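Local coordinates for protein chitooligosaccharide oxidase (Gibberella zeae, PDB 6Y0R) that oxidises the C1 hydroxyl of chitooligosaccharides to lactones with a bicovalently bound FAD, passing the electrons to molecular oxygen to form hydrogen peroxide, at residues 37-40 with 44-47; 203-208 with 474-479; 255-260 with 294-299; 280-283 with 288-291; 471-474 with 479-482. All coordinates share one frame; numbering follows the deposited sequence.

Contact 1: 37-40 with 44-47; sequences PTDA and QSWK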
# COMPACT_ATOMS: atom_id res chain seq x y z
N PRO A 37 8.73 -23.17 -14.20
CA PRO A 37 7.87 -23.91 -13.29
C PRO A 37 6.46 -23.32 -13.34
O PRO A 37 6.32 -22.10 -13.40
CB PRO A 37 8.49 -23.72 -11.89
CG PRO A 37 9.87 -23.16 -12.15
CD PRO A 37 9.85 -22.50 -13.52
N THR A 38 5.44 -24.17 -13.33
CA THR A 38 4.03 -23.74 -13.31
C THR A 38 3.22 -24.62 -12.35
O THR A 38 3.72 -25.73 -12.01
CB THR A 38 3.43 -23.73 -14.73
OG1 THR A 38 3.23 -25.08 -15.13
CG2 THR A 38 4.29 -23.00 -15.73
N ASP A 39 2.04 -24.15 -11.98
CA ASP A 39 1.09 -24.89 -11.13
C ASP A 39 0.03 -25.50 -12.05
O ASP A 39 -0.44 -24.83 -12.94
CB ASP A 39 0.39 -23.99 -10.11
CG ASP A 39 1.29 -23.38 -9.05
OD1 ASP A 39 2.31 -23.96 -8.73
OD2 ASP A 39 0.94 -22.34 -8.55
N ALA A 40 -0.28 -26.78 -11.86
CA ALA A 40 -1.30 -27.45 -12.69
C ALA A 40 -2.67 -26.95 -12.25
O ALA A 40 -2.91 -26.89 -11.06
CB ALA A 40 -1.19 -28.94 -12.54
N GLN A 44 -3.31 -28.71 -5.68
CA GLN A 44 -3.13 -28.05 -4.37
C GLN A 44 -2.17 -26.87 -4.54
O GLN A 44 -2.33 -25.91 -3.84
CB GLN A 44 -2.65 -29.05 -3.32
CG GLN A 44 -1.26 -29.62 -3.57
CD GLN A 44 -0.64 -30.28 -2.36
OE1 GLN A 44 0.25 -31.12 -2.47
NE2 GLN A 44 -1.11 -29.93 -1.18
N SER A 45 -1.22 -26.97 -5.46
CA SER A 45 -0.20 -25.93 -5.75
C SER A 45 -0.89 -24.69 -6.32
O SER A 45 -0.59 -23.57 -5.89
CB SER A 45 0.85 -26.44 -6.69
OG SER A 45 1.80 -27.21 -5.98
N TRP A 46 -1.81 -24.91 -7.25
CA TRP A 46 -2.69 -23.86 -7.81
C TRP A 46 -3.50 -23.17 -6.70
O TRP A 46 -3.58 -21.94 -6.73
CB TRP A 46 -3.63 -24.44 -8.87
CG TRP A 46 -4.47 -23.42 -9.57
CD1 TRP A 46 -5.61 -22.80 -9.13
CD2 TRP A 46 -4.24 -22.92 -10.90
NE1 TRP A 46 -6.09 -21.95 -10.08
CE2 TRP A 46 -5.25 -21.97 -11.17
CE3 TRP A 46 -3.25 -23.15 -11.87
CZ2 TRP A 46 -5.34 -21.31 -12.39
CZ3 TRP A 46 -3.34 -22.47 -13.07
CH2 TRP A 46 -4.36 -21.56 -13.32
N LYS A 47 -4.10 -23.92 -5.78
CA LYS A 47 -4.87 -23.35 -4.64
C LYS A 47 -3.92 -22.54 -3.75
O LYS A 47 -4.33 -21.46 -3.30
CB LYS A 47 -5.59 -24.44 -3.86
CG LYS A 47 -6.67 -25.14 -4.67
CD LYS A 47 -7.83 -25.64 -3.84
CE LYS A 47 -8.87 -26.34 -4.70
NZ LYS A 47 -9.08 -27.74 -4.24
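A tight strand-to-helix turn near the N-terminus, leading from the short strand 38-39 into helix 44-50, lays D39 and A40 against S45 and W46 in the first turn of the helix. The two backbones come nearest at D39 and W46, whose CA atoms are 5.1 Å apart. Both carboxylate oxygens of D39 face S45: OD1 lies 3.5 Å from the serine CB, while OD2 stands 3.3 Å from the carbonyl O of S45. The latter two atoms are both acceptors, and OD2 also lies close to the carboxylate of D49, surroundings that may raise the proton affinity of D39. The indole of W46 swings back beside the turn, with CG anti to the backbone N (chi1 -175°). In this position the carbonyl O of D39 meets the six-membered ring at its edge, near the ring plane and 3.4 Å from CE3. The carbonyl O of A40 approaches lower down, 3.4 Å from CB of W46. S43 braces the turn, its OG bonding to both A40 O and W46 N. Strand 38-39 forms one margin of a four-stranded mixed sheet; D39 pairs through its backbone with I64 of neighbouring strand 63-65, and the D39 and W46 side chains both rest on I64.

Contact 2: 203-208 with 474-479; sequences SDLFWG and AKYDPK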
# COMPACT_ATOMS: atom_id res chain seq x y z
N SER A 203 15.31 6.77 -16.80
CA SER A 203 14.75 7.52 -15.65
C SER A 203 13.23 7.63 -15.81
O SER A 203 12.56 7.86 -14.78
CB SER A 203 15.41 8.84 -15.46
OG SER A 203 15.09 9.70 -16.54
N ASP A 204 12.70 7.53 -17.05
CA ASP A 204 11.23 7.57 -17.29
C ASP A 204 10.57 6.30 -16.73
O ASP A 204 9.52 6.39 -16.06
CB ASP A 204 10.92 7.81 -18.77
CG ASP A 204 11.53 6.82 -19.75
OD1 ASP A 204 12.41 6.01 -19.37
OD2 ASP A 204 11.12 6.86 -20.94
N LEU A 205 11.17 5.15 -16.93
CA LEU A 205 10.69 3.87 -16.38
C LEU A 205 10.81 3.96 -14.85
O LEU A 205 9.88 3.53 -14.15
CB LEU A 205 11.53 2.70 -16.88
CG LEU A 205 11.15 1.31 -16.37
CD1 LEU A 205 9.73 0.91 -16.75
CD2 LEU A 205 12.12 0.30 -16.91
N PHE A 206 11.92 4.48 -14.34
CA PHE A 206 12.14 4.55 -12.88
C PHE A 206 11.10 5.48 -12.23
O PHE A 206 10.62 5.17 -11.11
CB PHE A 206 13.56 5.02 -12.57
CG PHE A 206 13.91 4.90 -11.12
CD1 PHE A 206 13.95 3.66 -10.51
CD2 PHE A 206 14.19 6.03 -10.38
CE1 PHE A 206 14.24 3.56 -9.16
CE2 PHE A 206 14.52 5.92 -9.02
CZ PHE A 206 14.57 4.68 -8.44
N TRP A 207 10.79 6.59 -12.88
CA TRP A 207 9.68 7.49 -12.47
C TRP A 207 8.38 6.67 -12.40
O TRP A 207 7.65 6.85 -11.39
CB TRP A 207 9.58 8.67 -13.43
CG TRP A 207 8.54 9.66 -13.09
CD1 TRP A 207 8.63 10.72 -12.25
CD2 TRP A 207 7.21 9.70 -13.63
NE1 TRP A 207 7.45 11.41 -12.22
CE2 TRP A 207 6.56 10.80 -13.05
CE3 TRP A 207 6.54 8.90 -14.56
CZ2 TRP A 207 5.24 11.12 -13.36
CZ3 TRP A 207 5.24 9.23 -14.89
CH2 TRP A 207 4.61 10.31 -14.28
N GLY A 208 7.99 5.95 -13.48
CA GLY A 208 6.71 5.26 -13.49
C GLY A 208 6.63 4.19 -12.44
O GLY A 208 5.51 3.95 -11.91
N ALA A 474 3.13 3.87 -23.34
CA ALA A 474 3.26 3.71 -24.80
C ALA A 474 4.68 3.26 -25.15
O ALA A 474 4.84 2.46 -26.07
CB ALA A 474 2.89 5.02 -25.47
N LYS A 475 5.69 3.69 -24.39
CA LYS A 475 7.12 3.35 -24.65
C LYS A 475 7.42 1.93 -24.19
O LYS A 475 8.10 1.19 -24.90
CB LYS A 475 8.04 4.30 -23.91
CG LYS A 475 9.52 4.08 -24.18
CD LYS A 475 10.37 5.10 -23.60
CE LYS A 475 11.82 4.69 -23.76
NZ LYS A 475 12.68 5.62 -23.02
N TYR A 476 7.00 1.53 -22.99
CA TYR A 476 7.42 0.24 -22.37
C TYR A 476 6.38 -0.85 -22.51
O TYR A 476 6.76 -2.01 -22.55
CB TYR A 476 7.84 0.49 -20.91
CG TYR A 476 9.09 1.32 -20.79
CD1 TYR A 476 10.32 0.76 -21.09
CD2 TYR A 476 9.08 2.65 -20.43
CE1 TYR A 476 11.49 1.49 -20.99
CE2 TYR A 476 10.24 3.39 -20.29
CZ TYR A 476 11.45 2.82 -20.63
OH TYR A 476 12.64 3.50 -20.55
N ASP A 477 5.08 -0.54 -22.57
CA ASP A 477 4.06 -1.61 -22.72
C ASP A 477 3.04 -1.14 -23.73
O ASP A 477 1.87 -0.95 -23.42
CB ASP A 477 3.39 -1.99 -21.41
CG ASP A 477 2.43 -3.18 -21.45
OD1 ASP A 477 2.53 -4.02 -22.37
OD2 ASP A 477 1.51 -3.26 -20.55
N PRO A 478 3.45 -0.93 -25.00
CA PRO A 478 2.53 -0.44 -26.04
C PRO A 478 1.33 -1.36 -26.33
O PRO A 478 0.26 -0.86 -26.73
CB PRO A 478 3.42 -0.36 -27.30
CG PRO A 478 4.58 -1.23 -26.99
CD PRO A 478 4.82 -1.09 -25.50
N LYS A 479 1.47 -2.67 -26.10
CA LYS A 479 0.40 -3.65 -26.36
C LYS A 479 -0.51 -3.78 -25.13
O LYS A 479 -1.48 -4.49 -25.20
CB LYS A 479 1.03 -4.97 -26.80
CG LYS A 479 1.80 -4.87 -28.11
CD LYS A 479 2.38 -6.17 -28.56
CE LYS A 479 3.60 -6.52 -27.74
NZ LYS A 479 4.24 -7.76 -28.25
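D204 turns its carboxylate toward helix 466-476 by placing CG between its own backbone N and carbonyl carbon (chi1 56°), while K475, extended through all four torsions, reaches across at about a right angle to meet it. The two oxygens then divide the work. OD2 receives NZ of K475 on its syn lone pair at 2.9 Å, a hydrogen-bonded salt bridge, and OD1 accepts the phenol OH of Y476 at 2.8 Å. OD1 has a second donor in the backbone N of L205, which arrives from the same face of the carboxylate plane, so the aspartate is tied to its own helix as well as to the other. The contact joins helix 203-212, in the FAD-binding domain of PCMH type, to the end of helix 466-476 in the berberine-like C-terminal region. Beneath the polar cluster the packing is apolar: CB of L205 sits over one face of the Y476 ring, 4.1 Å from the centroid, as a CH-pi contact, and CD1 covers the same face, about 4.0 Å above the ring plane. On the opposite face lies CG of K475. L205 also touches V187 and V195 of neighbouring strands, and Y476 packs on L189 in the loop between them.

Contact 3: 255-260 with 294-299; sequences QEFGKG and QPLVQK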
# COMPACT_ATOMS: atom_id res chain seq x y z
N GLN A 255 -5.75 17.35 13.16
CA GLN A 255 -5.21 17.80 11.86
C GLN A 255 -4.26 19.00 12.03
O GLN A 255 -3.18 19.00 11.41
CB GLN A 255 -6.38 18.14 10.96
CG GLN A 255 -5.95 18.93 9.74
CD GLN A 255 -7.13 19.43 8.94
OE1 GLN A 255 -7.64 20.55 9.14
NE2 GLN A 255 -7.62 18.58 8.08
N GLU A 256 -4.68 20.04 12.75
CA GLU A 256 -3.87 21.28 12.88
C GLU A 256 -2.56 20.97 13.60
O GLU A 256 -1.53 21.57 13.22
CB GLU A 256 -4.66 22.35 13.64
CG GLU A 256 -5.86 22.84 12.84
CD GLU A 256 -5.51 23.31 11.44
OE1 GLU A 256 -5.92 22.66 10.47
OE2 GLU A 256 -4.82 24.33 11.32
N PHE A 257 -2.58 20.11 14.62
CA PHE A 257 -1.34 19.67 15.30
C PHE A 257 -0.44 19.00 14.28
O PHE A 257 0.76 19.23 14.23
CB PHE A 257 -1.66 18.76 16.49
CG PHE A 257 -0.45 18.24 17.21
CD1 PHE A 257 0.15 18.98 18.23
CD2 PHE A 257 0.08 17.01 16.89
CE1 PHE A 257 1.27 18.50 18.88
CE2 PHE A 257 1.19 16.52 17.56
CZ PHE A 257 1.78 17.25 18.57
N GLY A 258 -1.01 18.14 13.44
CA GLY A 258 -0.25 17.39 12.43
C GLY A 258 0.48 18.30 11.47
O GLY A 258 1.61 17.94 11.08
N LYS A 259 -0.12 19.42 11.10
CA LYS A 259 0.52 20.36 10.13
C LYS A 259 1.89 20.80 10.64
O LYS A 259 2.83 20.91 9.84
CB LYS A 259 -0.31 21.61 9.86
CG LYS A 259 -1.63 21.38 9.17
CD LYS A 259 -2.26 22.74 8.86
CE LYS A 259 -3.45 22.70 7.95
NZ LYS A 259 -4.28 23.92 8.10
N GLY A 260 2.01 21.09 11.93
CA GLY A 260 3.26 21.67 12.43
C GLY A 260 4.17 20.68 13.14
O GLY A 260 5.29 21.05 13.50
N GLN A 294 2.16 16.93 24.35
CA GLN A 294 1.44 17.68 25.40
C GLN A 294 0.53 18.74 24.78
O GLN A 294 -0.58 18.88 25.24
CB GLN A 294 2.43 18.22 26.44
CG GLN A 294 1.80 18.52 27.78
CD GLN A 294 0.87 17.47 28.37
OE1 GLN A 294 1.12 16.27 28.32
NE2 GLN A 294 -0.24 17.92 28.93
N PRO A 295 0.90 19.51 23.73
CA PRO A 295 -0.07 20.45 23.14
C PRO A 295 -1.36 19.81 22.61
O PRO A 295 -2.43 20.41 22.69
CB PRO A 295 0.70 21.11 21.99
CG PRO A 295 2.14 20.93 22.39
CD PRO A 295 2.21 19.58 23.09
N LEU A 296 -1.25 18.63 22.01
CA LEU A 296 -2.45 17.92 21.52
C LEU A 296 -3.28 17.42 22.69
O LEU A 296 -4.50 17.60 22.68
CB LEU A 296 -2.01 16.73 20.66
CG LEU A 296 -3.18 16.00 20.03
CD1 LEU A 296 -3.85 16.91 19.04
CD2 LEU A 296 -2.67 14.71 19.40
N VAL A 297 -2.64 16.85 23.70
CA VAL A 297 -3.35 16.44 24.94
C VAL A 297 -4.12 17.65 25.49
O VAL A 297 -5.32 17.51 25.84
CB VAL A 297 -2.33 15.87 25.93
CG1 VAL A 297 -2.92 15.70 27.31
CG2 VAL A 297 -1.71 14.60 25.38
N GLN A 298 -3.48 18.82 25.55
CA GLN A 298 -4.12 20.05 26.08
C GLN A 298 -5.27 20.49 25.17
O GLN A 298 -6.27 21.02 25.67
CB GLN A 298 -3.08 21.15 26.31
CG GLN A 298 -2.25 20.90 27.56
CD GLN A 298 -2.03 22.16 28.38
OE1 GLN A 298 -2.80 23.11 28.32
NE2 GLN A 298 -0.94 22.20 29.12
N LYS A 299 -5.19 20.29 23.86
CA LYS A 299 -6.32 20.62 22.97
C LYS A 299 -7.54 19.77 23.36
O LYS A 299 -8.67 20.26 23.30
CB LYS A 299 -5.94 20.41 21.50
CG LYS A 299 -5.00 21.45 20.91
CD LYS A 299 -5.67 22.80 20.87
CE LYS A 299 -4.78 23.90 20.37
NZ LYS A 299 -5.60 25.08 20.01
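F257 of helix 247-260 is clasped by P295 and L296 of helix 286-300, the helix that follows strand 275-283 of the seven-stranded antiparallel sheet, and this helix-helix packing is apolar throughout. Its main component is a CH-pi contact. CB of L296 stands over the centre of the phenyl ring, 4.0 Å from the centroid and only 11° off the ring normal, so the beta methylene is directed squarely at the face. F257 offers that face because its CG lies anti to the backbone N (chi1 178°), carrying the ring out from its helix toward the other.

Aliphatic contacts complete the fit. CD1 of L296 reaches past the ring to the root of the phenylalanine, 3.8 Å from CB, and the two side chains meet at about a right angle. At the outer end, the pyrrolidine of P295 lies at the ring edge, with its CB 4.1 Å from CE1. The nearest CA atoms, those of F257 and L296, are 6.6 Å apart. Helix 286-300 is kinked here, the N atoms of P295 and L296 having no bond to the preceding turn.

The one salt bridge of the two segments lies within helix 247-260: NZ of K259 bridges to the E256 carboxylate one turn earlier, 3.1 Å from OE1, on the syn side of both oxygens.

K259 and Q255 also pack on L402. With a ring face, a methylene, a methyl and the proline ring at the edge as the interacting groups, the association rests on shape and the burial of hydrocarbon, while the ionic pair does not bridge the two helices.

Contact 4: 280-283 with 288-291; sequences GAYI and SLRK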
# COMPACT_ATOMS: atom_id res chain seq x y z
N GLY A 280 0.18 5.94 17.05
CA GLY A 280 1.29 6.44 16.26
C GLY A 280 2.62 5.92 16.75
O GLY A 280 2.65 5.11 17.70
N ALA A 281 3.68 6.41 16.14
CA ALA A 281 5.06 6.10 16.54
C ALA A 281 5.89 7.36 16.54
O ALA A 281 5.70 8.22 15.70
CB ALA A 281 5.69 5.08 15.65
N TYR A 282 6.86 7.41 17.46
CA TYR A 282 7.72 8.58 17.65
C TYR A 282 9.18 8.11 17.65
O TYR A 282 9.56 7.26 18.47
CB TYR A 282 7.37 9.27 18.95
CG TYR A 282 8.29 10.41 19.32
CD1 TYR A 282 8.09 11.66 18.76
CD2 TYR A 282 9.30 10.24 20.24
CE1 TYR A 282 8.91 12.74 19.07
CE2 TYR A 282 10.14 11.31 20.55
CZ TYR A 282 9.93 12.55 19.99
OH TYR A 282 10.76 13.60 20.30
N ILE A 283 10.00 8.63 16.76
CA ILE A 283 11.44 8.26 16.74
C ILE A 283 12.09 9.02 17.90
O ILE A 283 12.30 10.24 17.84
CB ILE A 283 12.10 8.54 15.40
CG1 ILE A 283 11.41 7.77 14.28
CG2 ILE A 283 13.58 8.19 15.43
CD1 ILE A 283 11.75 8.32 12.95
N SER A 288 10.39 12.20 25.69
CA SER A 288 10.42 13.15 24.55
C SER A 288 9.06 13.09 23.84
O SER A 288 8.55 14.16 23.46
CB SER A 288 11.54 12.85 23.59
OG SER A 288 12.81 13.10 24.20
N LEU A 289 8.51 11.89 23.67
CA LEU A 289 7.17 11.72 23.02
C LEU A 289 6.12 12.44 23.87
O LEU A 289 5.26 13.19 23.32
CB LEU A 289 6.88 10.23 22.87
CG LEU A 289 5.54 9.85 22.24
CD1 LEU A 289 4.46 9.70 23.28
CD2 LEU A 289 5.14 10.83 21.14
N ARG A 290 6.12 12.23 25.18
CA ARG A 290 5.12 12.87 26.07
C ARG A 290 5.25 14.38 25.97
O ARG A 290 4.20 15.04 25.90
CB ARG A 290 5.28 12.30 27.48
CG ARG A 290 4.78 10.86 27.59
CD ARG A 290 4.75 10.34 29.01
NE ARG A 290 4.33 8.97 29.06
CZ ARG A 290 3.08 8.55 29.06
NH1 ARG A 290 2.09 9.42 29.02
NH2 ARG A 290 2.82 7.26 29.14
N LYS A 291 6.47 14.93 25.94
CA LYS A 291 6.63 16.41 25.80
C LYS A 291 6.10 16.88 24.44
O LYS A 291 5.34 17.86 24.39
CB LYS A 291 8.09 16.81 26.00
CG LYS A 291 8.55 16.65 27.44
CD LYS A 291 10.05 16.84 27.66
CE LYS A 291 10.52 16.14 28.93
NZ LYS A 291 11.50 16.96 29.67
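Extended strand 280-283 and helix 288-291 come nearest at Y282 and L289, whose CA atoms are 6.2 Å apart, with four residues between the segments, two of them already in the helix. This is the first half of a split beta-alpha-beta crossover: strand 275-283 leads into helix 286-300, which leads on to strand 305-310, parallel to the first but separated from it in the seven-stranded antiparallel sheet by strand 233-239.

Y282 carries the contact. Its CG is anti to the backbone N (chi1 174°), which sends the aromatic ring off the sheet and alongside the start of the helix. One face of the ring lies against L289, whose CA sits above it, off-centre toward the rim, and makes a CH-pi contact 3.9 Å from the centroid. The leucine side chain runs past the tyrosine in the opposite direction, so that CB of L289 approaches CD2 of the ring at 3.6 Å while the methyl CD2 of L289 turns back to the tyrosine CB at 3.5 Å. Beside the ring, L289 also touches T234 and F236 of strand 233-239 and V305 and A307 of strand 305-310.

The helix start is secured separately, with the backbone N of S288 bonded to OD1 of D285 and the guanidinium of R290 paired with E286. A backbone bond to T234 holds Y282 itself in the sheet. At the far end of the tyrosine, beyond the leucine, S288 presents its methylene and not its hydroxyl: CB of S288 rests 3.5 Å from the phenol OH of Y282.

Contact 5: 471-474 with 479-482; sequences AVKA and KNLF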
# COMPACT_ATOMS: atom_id res chain seq x y z
N ALA A 471 2.39 8.17 -21.61
CA ALA A 471 3.54 8.25 -22.53
C ALA A 471 4.58 7.18 -22.15
O ALA A 471 5.14 6.49 -23.04
CB ALA A 471 4.09 9.64 -22.52
N VAL A 472 4.83 7.01 -20.84
CA VAL A 472 5.74 5.93 -20.40
C VAL A 472 5.17 4.59 -20.82
O VAL A 472 5.90 3.70 -21.25
CB VAL A 472 6.03 6.05 -18.88
CG1 VAL A 472 6.97 4.96 -18.42
CG2 VAL A 472 6.62 7.42 -18.58
N LYS A 473 3.86 4.40 -20.66
CA LYS A 473 3.18 3.15 -20.99
C LYS A 473 3.33 2.86 -22.49
O LYS A 473 3.59 1.73 -22.84
CB LYS A 473 1.73 3.28 -20.54
CG LYS A 473 0.86 2.07 -20.77
CD LYS A 473 0.99 1.04 -19.67
CE LYS A 473 0.30 -0.23 -20.03
NZ LYS A 473 0.40 -1.21 -18.95
N ALA A 474 3.13 3.87 -23.34
CA ALA A 474 3.26 3.71 -24.80
C ALA A 474 4.68 3.26 -25.15
O ALA A 474 4.84 2.46 -26.07
CB ALA A 474 2.89 5.02 -25.47
N LYS A 479 1.47 -2.67 -26.10
CA LYS A 479 0.40 -3.65 -26.36
C LYS A 479 -0.51 -3.78 -25.13
O LYS A 479 -1.48 -4.49 -25.20
CB LYS A 479 1.03 -4.97 -26.80
CG LYS A 479 1.80 -4.87 -28.11
CD LYS A 479 2.38 -6.17 -28.56
CE LYS A 479 3.60 -6.52 -27.74
NZ LYS A 479 4.24 -7.76 -28.25
N ASN A 480 -0.18 -3.11 -24.04
CA ASN A 480 -1.00 -3.12 -22.80
C ASN A 480 -1.24 -4.56 -22.34
O ASN A 480 -2.37 -4.94 -22.01
CB ASN A 480 -2.27 -2.30 -22.96
CG ASN A 480 -2.84 -1.93 -21.62
OD1 ASN A 480 -2.11 -2.00 -20.61
ND2 ASN A 480 -4.09 -1.49 -21.61
N LEU A 481 -0.18 -5.37 -22.23
CA LEU A 481 -0.27 -6.72 -21.66
C LEU A 481 -0.35 -6.64 -20.13
O LEU A 481 -1.02 -7.49 -19.55
CB LEU A 481 0.97 -7.50 -22.09
CG LEU A 481 1.08 -7.76 -23.59
CD1 LEU A 481 2.45 -8.34 -23.87
CD2 LEU A 481 -0.03 -8.68 -24.06
N PHE A 482 0.27 -5.62 -19.52
CA PHE A 482 0.31 -5.47 -18.03
C PHE A 482 -0.83 -4.54 -17.64
O PHE A 482 -0.60 -3.37 -17.28
CB PHE A 482 1.68 -4.99 -17.53
CG PHE A 482 2.69 -6.10 -17.63
CD1 PHE A 482 3.29 -6.38 -18.84
CD2 PHE A 482 3.07 -6.84 -16.52
CE1 PHE A 482 4.19 -7.43 -18.95
CE2 PHE A 482 3.96 -7.90 -16.64
CZ PHE A 482 4.51 -8.20 -17.86
O HOH W 1 -2.33 -0.88 -18.22
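NZ of K473, carried from helix 466-476 toward N480 and F482, is gripped by several groups at once. It bonds to the backbone O of N215 and forms a salt bridge with OD2 of D477, and it also donates to a water 2.8 Å away. That water in turn lies 2.6 Å from OD1 of N480, its acceptor, and so links helix and loop. The carbonyl O of F482 stands close as well, 2.9 Å from NZ, which leaves the buried ammonium ringed by oxygen atoms. A bend in the lysine chain (chi2 84°) directs it to this place; the two side chains cross at about a right angle, with CE of K473 3.0 Å from OD1 of N480. N480 takes a left-handed helical conformation (phi 55°), which turns the chain sharply between K479 and L481. D477 does double duty: besides its salt bridge to K473, its carboxylate accepts the backbone N atoms of L481 and F482 and so fixes the loop. Aliphatic parts of K473 pack on I488 and P490. A buried lysine thus ties the last helix of the berberine-like C-terminal region to the loop that follows it, with the F482 side chain about 6 Å from the bound FAD.

Overall arrangement
Contacts 1 and 5 lie across the chain's centre from contacts 3 and 4, and contact 2 lies across it from contact 4. Contacts 2 and 5 both use the end of helix 466-476, share A474 and K479, and have centres 7 Å apart; OD2 of D477 in contact 2 lies 2.9 Å from N of F482 in contact 5, a probable hydrogen bond. Contact 1 is about 29 Å from contact 5, centre to centre. The side chains of F482, L205 and D39 lie about 6, 10 and 14 Å from the FAD. Contacts 3 and 4, centres 13 Å apart, follow one another along helix 286-300, contact 4 joining the helix to a strand of the seven-stranded sheet; the centres of contacts 3 and 1 are about 52 Å apart.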